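Local coordinates for protein putative aminotransferase (Actinomadura melliaura, PDB 4ZWV) that probably transfers amino groups in a pyridoxal-phosphate-dependent reaction, as a putative sugar aminotransferase of the indolocarbazole AT2433 aminopentose pathway, at residues E39-A44 and A251-V256; L65-A70 and G198-P203; R117-A122 and F154-I159; A313-G318 and V365-S370. All coordinates share one frame; numbering follows the deposited sequence. Where two conformers were deposited one is given.

Interaction 1 (E39-A44 and A251-V256); sequences ESALAA and ANLETV
A41 and L253 mark the closest approach of two helix segments, with their CA atoms 8.7 Å apart. Segment 39-44 is a turn and a half of helix 33-46, held by regular backbone bonds such as A43 N to E39 O; segment 251-256 belongs to the long helix 243-273. At this spacing the backbones do not touch, and side chains have to fill the interval. L253 makes the largest contribution. Its branch is split between two neighbours: CD1 lies on the methyl of A41, with L253 CD1 to A41 CB at 3.8 Å, while the other methyl turns to L42, L253 CD2 to L42 CD2 being 4.1 Å. The two leucines cross obliquely, so one methyl of each meets the other and the chains do not lie flank to flank. L42 starts off to one side of the contact, but with CG anti to its carbonyl carbon (chi1 -63°) the end of the chain swings back toward L253. Alanine suits position 41 because its short methyl points at L253 and lets that leucine come close to the helix backbone. Around the pair, L253 also packs on F38 and R45 of helix 33-46 and on L192, and L42 on W166. Nearby, E39 is anchored away from this apolar patch by R215 and S53, and N252 by S13 and T193. With only methyl groups meeting, the two helices are joined here by dispersion and by the exclusion of water, an attachment that depends on shape more than on direction.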
loop_
_atom_site.group_PDB
_atom_site.type_symbol
_atom_site.label_atom_id
_atom_site.label_comp_id
_atom_site.label_asym_id
_atom_site.label_seq_id
_atom_site.Cartn_x
_atom_site.Cartn_y
_atom_site.Cartn_z
ATOM N N GLU A 39 -16.739 6.413 5.095
ATOM C CA GLU A 39 -16.566 7.659 4.356
ATOM C C GLU A 39 -17.688 8.653 4.649
ATOM O O GLU A 39 -17.420 9.836 4.841
ATOM C CB GLU A 39 -16.468 7.388 2.857
ATOM C CG GLU A 39 -15.126 6.799 2.473
ATOM C CD GLU A 39 -15.048 6.432 1.006
ATOM O OE1 GLU A 39 -16.107 6.418 0.348
ATOM O OE2 GLU A 39 -13.932 6.136 0.519
ATOM N N SER A 40 -18.929 8.175 4.693
ATOM C CA SER A 40 -20.063 9.048 4.998
ATOM C C SER A 40 -19.933 9.661 6.388
ATOM O O SER A 40 -20.194 10.853 6.580
ATOM C CB SER A 40 -21.382 8.282 4.885
ATOM O OG SER A 40 -21.698 8.017 3.531
ATOM N N ALA A 41 -19.525 8.848 7.359
ATOM C CA ALA A 41 -19.367 9.333 8.727
ATOM C C ALA A 41 -18.256 10.384 8.815
ATOM O O ALA A 41 -18.392 11.395 9.514
ATOM C CB ALA A 41 -19.082 8.170 9.675
ATOM N N LEU A 42 -17.153 10.140 8.112
ATOM C CA LEU A 42 -16.038 11.075 8.128
ATOM C C LEU A 42 -16.387 12.379 7.412
ATOM O O LEU A 42 -16.010 13.459 7.872
ATOM C CB LEU A 42 -14.793 10.440 7.493
ATOM C CG LEU A 42 -14.248 9.216 8.230
ATOM C CD1 LEU A 42 -13.109 8.574 7.449
ATOM C CD2 LEU A 42 -13.818 9.573 9.643
ATOM N N ALA A 43 -17.096 12.277 6.289
ATOM C CA ALA A 43 -17.526 13.457 5.541
ATOM C C ALA A 43 -18.367 14.367 6.418
ATOM O O ALA A 43 -18.188 15.587 6.403
ATOM C CB ALA A 43 -18.309 13.055 4.303
ATOM N N ALA A 44 -19.269 13.767 7.192
ATOM C CA ALA A 44 -20.161 14.545 8.053
ATOM C C ALA A 44 -19.375 15.252 9.149
ATOM O O ALA A 44 -19.639 16.415 9.459
ATOM C CB ALA A 44 -21.234 13.651 8.659
ATOM N N ALA A 251 -15.739 1.478 14.475
ATOM C CA ALA A 251 -15.795 1.164 15.894
ATOM C C ALA A 251 -15.064 2.204 16.727
ATOM O O ALA A 251 -15.470 2.523 17.848
ATOM C CB ALA A 251 -15.206 -0.225 16.155
ATOM N N ASN A 252 -13.985 2.746 16.180
ATOM C CA ASN A 252 -13.159 3.665 16.944
ATOM C C ASN A 252 -13.654 5.112 16.892
ATOM O O ASN A 252 -13.200 5.962 17.666
ATOM C CB ASN A 252 -11.715 3.563 16.470
ATOM C CG ASN A 252 -11.045 2.313 16.986
ATOM O OD1 ASN A 252 -11.399 1.811 18.056
ATOM N ND2 ASN A 252 -10.084 1.796 16.236
ATOM N N LEU A 253 -14.607 5.387 16.009
ATOM C CA LEU A 253 -15.169 6.732 15.910
ATOM C C LEU A 253 -15.919 7.119 17.171
ATOM O O LEU A 253 -15.987 8.296 17.515
ATOM C CB LEU A 253 -16.107 6.848 14.712
ATOM C CG LEU A 253 -15.485 7.269 13.387
ATOM C CD1 LEU A 253 -16.530 7.207 12.288
ATOM C CD2 LEU A 253 -14.914 8.674 13.515
ATOM N N GLU A 254 -16.481 6.126 17.858
ATOM C CA GLU A 254 -17.328 6.391 19.014
ATOM C C GLU A 254 -16.633 7.195 20.106
ATOM O O GLU A 254 -17.245 8.052 20.736
ATOM C CB GLU A 254 -17.841 5.078 19.606
ATOM C CG GLU A 254 -19.171 4.634 19.033
ATOM C CD GLU A 254 -19.145 4.543 17.524
ATOM O OE1 GLU A 254 -19.967 5.228 16.875
ATOM O OE2 GLU A 254 -18.296 3.793 16.990
ATOM N N THR A 255 -15.358 6.917 20.345
ATOM C CA THR A 255 -14.699 7.546 21.480
ATOM C C THR A 255 -13.532 8.448 21.109
ATOM O O THR A 255 -12.842 8.964 21.992
ATOM C CB THR A 255 -14.194 6.491 22.471
ATOM O OG1 THR A 255 -13.316 5.588 21.794
ATOM C CG2 THR A 255 -15.363 5.714 23.057
ATOM N N VAL A 256 -13.307 8.668 19.818
ATOM C CA VAL A 256 -12.144 9.451 19.430
ATOM C C VAL A 256 -12.260 10.895 19.931
ATOM O O VAL A 256 -11.256 11.498 20.301
ATOM C CB VAL A 256 -11.911 9.417 17.897
ATOM C CG1 VAL A 256 -13.056 10.078 17.144
ATOM C CG2 VAL A 256 -10.572 10.054 17.546
#

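Interaction 2 (L65-A70 and G198-P203); sequences LRLLDA and GLLTLP
L67 sends its CD1 methyl against the end of L200, the two leucines reaching toward each other tip to tip with L67 CD1 and L200 CD2 4.1 Å apart. The same methyl also approaches L202, more loosely, with L67 CD1 to L202 CD1 at 4.5 Å. L200 and L202 are two residues apart, and both project toward L67, L200 from strand 198-201 and L202 from the residues that follow T201. L200 gains its reach by placing CG anti to the backbone N (chi1 171°). Because the nearest CA atoms, those of L67 and L202, are 10.5 Å apart, only long side chains can bridge the space, and leucine, branched at its end, presents a methyl there. The strand is fixed from within the central sheet: L200 bonds through its backbone to V52, and L199 and T201 to F184 and C182. L67 has further apolar cover from L207 and A211 of helix 205-214, and its carbonyl O accepts from R210. Helix 57-66, which leads to L67, begins with G57 and T58, which bind pyridoxal phosphate. The contact itself is wholly hydrocarbon and buried, which implies that the chain following R66 of this helix is packed against the strand by nonpolar contact, without any directional bond between the segments.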
loop_
_atom_site.group_PDB
_atom_site.type_symbol
_atom_site.label_atom_id
_atom_site.label_comp_id
_atom_site.label_asym_id
_atom_site.label_seq_id
_atom_site.Cartn_x
_atom_site.Cartn_y
_atom_site.Cartn_z
ATOM N N LEU A 65 0.018 13.173 -4.841
ATOM C CA LEU A 65 1.087 13.599 -5.740
ATOM C C LEU A 65 0.796 13.158 -7.174
ATOM O O LEU A 65 1.077 13.886 -8.125
ATOM C CB LEU A 65 2.431 13.047 -5.263
ATOM C CG LEU A 65 3.001 13.747 -4.021
ATOM C CD1 LEU A 65 4.105 12.884 -3.419
ATOM C CD2 LEU A 65 3.543 15.127 -4.368
ATOM N N ARG A 66 0.234 11.965 -7.351
ATOM C CA ARG A 66 -0.065 11.516 -8.711
ATOM C C ARG A 66 -1.156 12.366 -9.355
ATOM O O ARG A 66 -1.179 12.523 -10.578
ATOM C CB ARG A 66 -0.477 10.042 -8.730
ATOM C CG ARG A 66 0.627 9.081 -8.335
ATOM C CD ARG A 66 1.753 8.997 -9.363
ATOM N NE ARG A 66 2.856 8.158 -8.884
ATOM C CZ ARG A 66 3.919 7.803 -9.608
ATOM N NH1 ARG A 66 4.861 7.032 -9.064
ATOM N NH2 ARG A 66 4.032 8.193 -10.869
ATOM N N LEU A 67 -2.037 12.942 -8.537
ATOM C CA LEU A 67 -3.138 13.747 -9.074
ATOM C C LEU A 67 -2.703 15.121 -9.597
ATOM O O LEU A 67 -3.474 15.811 -10.268
ATOM C CB LEU A 67 -4.221 13.922 -8.001
ATOM C CG LEU A 67 -4.987 12.632 -7.659
ATOM C CD1 LEU A 67 -5.815 12.824 -6.409
ATOM C CD2 LEU A 67 -5.887 12.222 -8.815
ATOM N N LEU A 68 -1.463 15.503 -9.313
ATOM C CA LEU A 68 -0.986 16.825 -9.710
ATOM C C LEU A 68 -0.815 16.933 -11.201
ATOM O O LEU A 68 -0.382 15.993 -11.848
ATOM C CB LEU A 68 0.326 17.166 -9.016
ATOM C CG LEU A 68 0.197 17.247 -7.505
ATOM C CD1 LEU A 68 1.525 17.671 -6.916
ATOM C CD2 LEU A 68 -0.922 18.210 -7.112
ATOM N N ASP A 69 -1.188 18.095 -11.727
ATOM C CA ASP A 69 -0.998 18.427 -13.129
ATOM C C ASP A 69 0.109 19.464 -13.251
ATOM O O ASP A 69 -0.102 20.657 -13.018
ATOM C CB ASP A 69 -2.303 18.951 -13.736
ATOM C CG ASP A 69 -2.143 19.406 -15.171
ATOM O OD1 ASP A 69 -1.243 18.891 -15.871
ATOM O OD2 ASP A 69 -2.920 20.286 -15.598
ATOM N N ALA A 70 1.302 18.998 -13.599
ATOM C CA ALA A 70 2.434 19.887 -13.807
ATOM C C ALA A 70 3.439 19.217 -14.732
ATOM O O ALA A 70 3.553 17.983 -14.723
ATOM C CB ALA A 70 3.076 20.248 -12.469
ATOM N N GLY A 198 -6.249 5.556 5.823
ATOM C CA GLY A 198 -6.083 6.993 5.710
ATOM C C GLY A 198 -7.244 7.593 4.965
ATOM O O GLY A 198 -8.164 6.891 4.533
ATOM N N LEU A 199 -7.200 8.911 4.814
ATOM C CA LEU A 199 -8.267 9.626 4.129
ATOM C C LEU A 199 -7.657 10.752 3.332
ATOM O O LEU A 199 -6.932 11.582 3.883
ATOM C CB LEU A 199 -9.287 10.182 5.135
ATOM C CG LEU A 199 -10.569 10.715 4.503
ATOM C CD1 LEU A 199 -11.460 9.557 4.042
ATOM C CD2 LEU A 199 -11.309 11.610 5.512
ATOM N N LEU A 200 -7.942 10.775 2.038
ATOM C CA LEU A 200 -7.577 11.899 1.184
ATOM C C LEU A 200 -8.804 12.764 0.986
ATOM O O LEU A 200 -9.846 12.268 0.543
ATOM C CB LEU A 200 -7.052 11.396 -0.158
ATOM C CG LEU A 200 -6.830 12.455 -1.234
ATOM C CD1 LEU A 200 -5.740 13.447 -0.795
ATOM C CD2 LEU A 200 -6.427 11.754 -2.521
ATOM N N THR A 201 -8.713 14.039 1.346
ATOM C CA THR A 201 -9.835 14.942 1.097
ATOM C C THR A 201 -9.460 15.871 -0.042
ATOM O O THR A 201 -8.294 16.247 -0.182
ATOM C CB THR A 201 -10.242 15.755 2.345
ATOM O OG1 THR A 201 -9.261 16.765 2.624
ATOM C CG2 THR A 201 -10.410 14.854 3.561
ATOM N N LEU A 202 -10.454 16.214 -0.860
ATOM C CA LEU A 202 -10.240 17.027 -2.053
ATOM C C LEU A 202 -11.021 18.322 -1.975
ATOM O O LEU A 202 -12.125 18.358 -1.432
ATOM C CB LEU A 202 -10.651 16.275 -3.326
ATOM C CG LEU A 202 -9.928 14.980 -3.703
ATOM C CD1 LEU A 202 -8.420 15.127 -3.601
ATOM C CD2 LEU A 202 -10.423 13.798 -2.855
ATOM N N PRO A 203 -10.461 19.390 -2.554
ATOM C CA PRO A 203 -11.132 20.694 -2.561
ATOM C C PRO A 203 -12.105 20.894 -3.726
ATOM O O PRO A 203 -12.819 21.902 -3.760
ATOM C CB PRO A 203 -9.961 21.672 -2.662
ATOM C CG PRO A 203 -8.919 20.919 -3.411
ATOM C CD PRO A 203 -9.045 19.488 -2.952
#

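Interaction 3 (R117-A122 and F154-I159); sequences RKISPA and FRPAVI
An ST turn built on S120, in the connection between helix 112-118 and strand 123-129, makes up one side of this surface contact together with I119 just before it; the other side is the run-in to strand 157-161. F154 provides the main meeting point. CZ of its ring meets two successive carbonyls of the turn: S120 O at the edge, in the ring plane, 3.7 Å from F154 CZ, and P121 O obliquely, 3.6 Å from F154 CZ. Aromatic C-H edges carry slight positive charge, so the S120 oxygen is probably a favourable neighbour there. The ring is placed by the chi1 of F154, 63°, which sets CG between the backbone N and the carbonyl carbon. R74 makes a cation-pi contact with the same ring, and H152 meets it with the planes about 20° apart. Deeper in, I119 and P156 touch loosely, I119 CG2 to P156 CG at 4.5 Å, each also packing on helix 138-152, I119 through I144 and P156 through L145. The turn is closed by A122 N donating to S120 OG at 3.1 Å, with an N-H...O angle of 148°; E76 is a second partner of that hydroxyl. Serine suits the place because its short side chain can fold back to the N-H two residues on, and proline because its ring restrains the backbone between. Strands 123-129 and 157-161 lie side by side and parallel, with helix 138-152 linking them, so the contact joins the entry ends of a beta-alpha-beta crossover, as is typical of the large domain in fold type I pyridoxal phosphate enzymes.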
loop_
_atom_site.group_PDB
_atom_site.type_symbol
_atom_site.label_atom_id
_atom_site.label_comp_id
_atom_site.label_asym_id
_atom_site.label_seq_id
_atom_site.Cartn_x
_atom_site.Cartn_y
_atom_site.Cartn_z
ATOM N N ARG A 117 11.032 32.051 0.003
ATOM C CA ARG A 117 12.317 32.258 -0.664
ATOM C C ARG A 117 12.687 31.106 -1.601
ATOM O O ARG A 117 13.462 31.293 -2.546
ATOM C CB ARG A 117 13.434 32.443 0.364
ATOM C CG ARG A 117 13.369 33.755 1.128
ATOM C CD ARG A 117 14.640 33.973 1.941
ATOM N NE ARG A 117 14.892 32.894 2.886
ATOM C CZ ARG A 117 14.593 32.943 4.183
ATOM N NH1 ARG A 117 14.030 34.029 4.710
ATOM N NH2 ARG A 117 14.873 31.906 4.955
ATOM N N LYS A 118 12.143 29.917 -1.350
ATOM C CA LYS A 118 12.585 28.740 -2.097
ATOM C C LYS A 118 11.650 28.311 -3.225
ATOM O O LYS A 118 11.986 27.429 -4.010
ATOM C CB LYS A 118 12.819 27.584 -1.128
ATOM C CG LYS A 118 14.113 27.777 -0.343
ATOM C CD LYS A 118 14.274 26.752 0.756
ATOM C CE LYS A 118 15.683 26.823 1.329
ATOM N NZ LYS A 118 15.816 26.022 2.579
ATOM N N ILE A 119 10.478 28.925 -3.312
ATOM C CA ILE A 119 9.616 28.676 -4.468
ATOM C C ILE A 119 10.344 29.173 -5.718
ATOM O O ILE A 119 10.917 30.268 -5.729
ATOM C CB ILE A 119 8.256 29.363 -4.310
ATOM C CG1 ILE A 119 7.478 28.701 -3.183
ATOM C CG2 ILE A 119 7.459 29.318 -5.617
ATOM C CD1 ILE A 119 6.200 29.429 -2.815
ATOM N N SER A 120 10.363 28.342 -6.753
ATOM C CA SER A 120 11.166 28.618 -7.938
ATOM C C SER A 120 10.402 28.178 -9.184
ATOM O O SER A 120 9.341 27.554 -9.063
ATOM C CB SER A 120 12.516 27.892 -7.852
ATOM O OG SER A 120 12.367 26.520 -8.142
ATOM N N PRO A 121 10.938 28.486 -10.381
ATOM C CA PRO A 121 10.291 27.974 -11.593
ATOM C C PRO A 121 10.196 26.449 -11.637
ATOM O O PRO A 121 9.392 25.934 -12.407
ATOM C CB PRO A 121 11.194 28.501 -12.711
ATOM C CG PRO A 121 11.766 29.764 -12.157
ATOM C CD PRO A 121 11.986 29.476 -10.700
ATOM N N ALA A 122 10.968 25.742 -10.812
ATOM C CA ALA A 122 10.902 24.281 -10.781
ATOM C C ALA A 122 9.904 23.716 -9.774
ATOM O O ALA A 122 9.705 22.505 -9.718
ATOM C CB ALA A 122 12.291 23.701 -10.489
ATOM N N PHE A 154 1.976 29.810 -12.823
ATOM C CA PHE A 154 1.427 28.595 -12.248
ATOM C C PHE A 154 1.358 28.770 -10.747
ATOM O O PHE A 154 2.104 29.548 -10.153
ATOM C CB PHE A 154 2.280 27.373 -12.640
ATOM C CG PHE A 154 3.700 27.413 -12.120
ATOM C CD1 PHE A 154 3.988 27.058 -10.805
ATOM C CD2 PHE A 154 4.752 27.769 -12.960
ATOM C CE1 PHE A 154 5.294 27.094 -10.328
ATOM C CE2 PHE A 154 6.069 27.799 -12.487
ATOM C CZ PHE A 154 6.332 27.456 -11.175
ATOM N N ARG A 155 0.440 28.038 -10.137
ATOM C CA ARG A 155 0.260 28.078 -8.696
ATOM C C ARG A 155 0.597 26.699 -8.160
ATOM O O ARG A 155 -0.152 25.757 -8.397
ATOM C CB ARG A 155 -1.173 28.465 -8.344
ATOM C CG ARG A 155 -1.411 28.663 -6.855
ATOM C CD ARG A 155 -2.897 28.795 -6.544
ATOM N NE ARG A 155 -3.125 29.099 -5.131
ATOM C CZ ARG A 155 -3.174 30.333 -4.639
ATOM N NH1 ARG A 155 -3.029 31.372 -5.446
ATOM N NH2 ARG A 155 -3.378 30.526 -3.343
ATOM N N PRO A 156 1.719 26.570 -7.433
ATOM C CA PRO A 156 2.059 25.249 -6.891
ATOM C C PRO A 156 0.966 24.717 -5.977
ATOM O O PRO A 156 0.413 25.473 -5.173
ATOM C CB PRO A 156 3.345 25.507 -6.096
ATOM C CG PRO A 156 3.902 26.774 -6.655
ATOM C CD PRO A 156 2.715 27.595 -7.077
ATOM N N ALA A 157 0.664 23.435 -6.107
ATOM C CA ALA A 157 -0.316 22.801 -5.249
ATOM C C ALA A 157 0.233 22.609 -3.856
ATOM O O ALA A 157 1.428 22.386 -3.681
ATOM C CB ALA A 157 -0.734 21.468 -5.824
ATOM N N VAL A 158 -0.650 22.693 -2.869
ATOM C CA VAL A 158 -0.311 22.340 -1.497
ATOM C C VAL A 158 -1.005 21.039 -1.133
ATOM O O VAL A 158 -2.201 20.872 -1.389
ATOM C CB VAL A 158 -0.740 23.436 -0.499
ATOM C CG1 VAL A 158 -0.622 22.928 0.945
ATOM C CG2 VAL A 158 0.103 24.666 -0.691
ATOM N N ILE A 159 -0.247 20.114 -0.550
ATOM C CA ILE A 159 -0.815 18.924 0.058
ATOM C C ILE A 159 -0.544 19.020 1.557
ATOM O O ILE A 159 0.601 19.209 1.964
ATOM C CB ILE A 159 -0.201 17.639 -0.501
ATOM C CG1 ILE A 159 -0.497 17.519 -1.999
ATOM C CG2 ILE A 159 -0.744 16.432 0.270
ATOM C CD1 ILE A 159 0.449 16.538 -2.714
#

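Interaction 4 (A313-G318 and V365-S370); sequences AGIMAG and VATIRS
A313 and T367 meet where a Schellman motif ends helix 303-312: the chain makes two bonds back into the last turn, with G314 at a positive phi of 67°, which glycine adopts readily, and then turns toward I315. The tight part of the contact is gathered round T367 on helix 358-369, in the C-terminal part of the chain. Its methyl faces the small side chain of A313, T367 CG2 to A313 CB being 3.7 Å, and I315 arrives tip to tip with its CD1 4.0 Å from T367 CB. Threonine suits this spot because one branch is apolar while the other can be satisfied by its own helix: with OG1 beside the backbone N (chi1 -63°), the hydroxyl bonds to the carbonyl of H363, one turn earlier, and its flank is lined by hydrocarbon, I315 CD1 at 3.9 Å from T367 OG1. The H363 ring in turn bonds to A313 O, adding a polar tie between the same two elements. Putting a glycine at T367 would remove both branches, and would probably open a gap against A313 and I315 and leave the carbonyl of H363 without that hydroxyl partner. Beyond this knot the contact is loose: A366 and S370 face solvent and R369 extends away to E273 and T275. At this open end S370, whose hydroxyl also bonds K309, folds back over its helix: S370 OG donates to T367 O at 2.7 Å, tilted 24° from the carbonyl plane and on the same face as S370 N.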
loop_
_atom_site.group_PDB
_atom_site.type_symbol
_atom_site.label_atom_id
_atom_site.label_comp_id
_atom_site.label_asym_id
_atom_site.label_seq_id
_atom_site.Cartn_x
_atom_site.Cartn_y
_atom_site.Cartn_z
ATOM N N ALA A 313 12.755 7.505 35.378
ATOM C CA ALA A 313 11.429 7.730 35.949
ATOM C C ALA A 313 10.342 6.952 35.208
ATOM O O ALA A 313 9.152 7.112 35.490
ATOM C CB ALA A 313 11.102 9.218 35.943
ATOM N N GLY A 314 10.742 6.123 34.250
ATOM C CA GLY A 314 9.779 5.341 33.495
ATOM C C GLY A 314 8.885 6.200 32.617
ATOM O O GLY A 314 7.691 5.936 32.487
ATOM N N ILE A 315 9.460 7.246 32.031
ATOM C CA ILE A 315 8.733 8.106 31.103
ATOM C C ILE A 315 9.377 8.014 29.729
ATOM O O ILE A 315 10.566 8.267 29.588
ATOM C CB ILE A 315 8.723 9.582 31.574
ATOM C CG1 ILE A 315 8.064 9.704 32.950
ATOM C CG2 ILE A 315 8.025 10.459 30.539
ATOM C CD1 ILE A 315 8.423 10.992 33.695
HETATM N N MSE A 316 8.607 7.621 28.720
HETATM C CA MSE A 316 9.141 7.524 27.371
HETATM C C MSE A 316 9.133 8.900 26.732
HETATM O O MSE A 316 8.077 9.508 26.590
HETATM C CB MSE A 316 8.334 6.542 26.527
HETATM C CG MSE A 316 8.877 6.374 25.124
HETATM SE SE MSE A 316 7.824 5.103 24.105
HETATM C CE MSE A 316 8.145 3.523 25.198
ATOM N N ALA A 317 10.309 9.376 26.336
ATOM C CA ALA A 317 10.448 10.723 25.795
ATOM C C ALA A 317 11.542 10.745 24.735
ATOM O O ALA A 317 12.602 10.150 24.921
ATOM C CB ALA A 317 10.758 11.711 26.921
ATOM N N GLY A 318 11.289 11.422 23.621
ATOM C CA GLY A 318 12.306 11.518 22.591
ATOM C C GLY A 318 11.784 12.062 21.283
ATOM O O GLY A 318 10.917 12.932 21.266
ATOM N N VAL A 365 5.332 15.888 35.319
ATOM C CA VAL A 365 5.627 17.250 35.752
ATOM C C VAL A 365 6.572 17.285 36.947
ATOM O O VAL A 365 7.531 18.053 36.953
ATOM C CB VAL A 365 4.332 18.014 36.097
ATOM C CG1 VAL A 365 4.641 19.290 36.880
ATOM C CG2 VAL A 365 3.565 18.325 34.820
ATOM N N ALA A 366 6.317 16.442 37.946
ATOM C CA ALA A 366 7.150 16.416 39.145
ATOM C C ALA A 366 8.582 16.002 38.816
ATOM O O ALA A 366 9.544 16.537 39.377
ATOM C CB ALA A 366 6.556 15.478 40.184
ATOM N N THR A 367 8.715 15.049 37.898
ATOM C CA THR A 367 10.027 14.571 37.490
ATOM C C THR A 367 10.810 15.684 36.795
ATOM O O THR A 367 11.953 15.958 37.151
ATOM C CB THR A 367 9.912 13.340 36.567
ATOM O OG1 THR A 367 9.310 12.262 37.296
ATOM C CG2 THR A 367 11.285 12.904 36.083
ATOM N N ILE A 368 10.184 16.334 35.819
ATOM C CA ILE A 368 10.827 17.435 35.112
ATOM C C ILE A 368 11.194 18.585 36.053
ATOM O O ILE A 368 12.311 19.110 36.001
ATOM C CB ILE A 368 9.924 17.962 33.976
ATOM C CG1 ILE A 368 9.781 16.903 32.879
ATOM C CG2 ILE A 368 10.489 19.243 33.374
ATOM C CD1 ILE A 368 8.779 17.271 31.809
ATOM N N ARG A 369 10.280 18.955 36.946
ATOM C CA ARG A 369 10.529 20.106 37.812
ATOM C C ARG A 369 11.592 19.838 38.881
ATOM O O ARG A 369 12.092 20.774 39.501
ATOM C CB ARG A 369 9.224 20.575 38.475
ATOM C CG ARG A 369 8.241 21.196 37.484
ATOM C CD ARG A 369 7.108 21.955 38.168
ATOM N NE ARG A 369 7.566 23.252 38.663
ATOM C CZ ARG A 369 7.445 24.401 38.000
ATOM N NH1 ARG A 369 6.857 24.434 36.812
ATOM N NH2 ARG A 369 7.899 25.529 38.539
ATOM N N SER A 370 11.946 18.573 39.085
ATOM C CA SER A 370 12.977 18.226 40.055
ATOM C C SER A 370 14.384 18.375 39.469
ATOM O O SER A 370 15.372 18.234 40.193
ATOM C CB SER A 370 12.778 16.798 40.576
ATOM O OG SER A 370 13.072 15.831 39.583
#

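Interactions 1, 2 and 3 are nested along the chain, 3 inside the loop closed by 2 and 2 inside that closed by 1; interaction 4 follows in series. Interactions 2 and 3 have centres 16 Å apart and both reach the seven-stranded sheet, touching through L68 with A157 and L65 with I159. Interaction 1, 22 Å from interaction 2, joins it where L42 packs on L199. The three are thus linked in a row of packing contacts, with 1 and 2 the nearer to the pyridoxal phosphate residues. Interaction 4 stands apart, 34 to 42 Å away between centres; helix 243-273, which carries one segment of interaction 1, reaches it where V365 packs on F269, Y270 and E273.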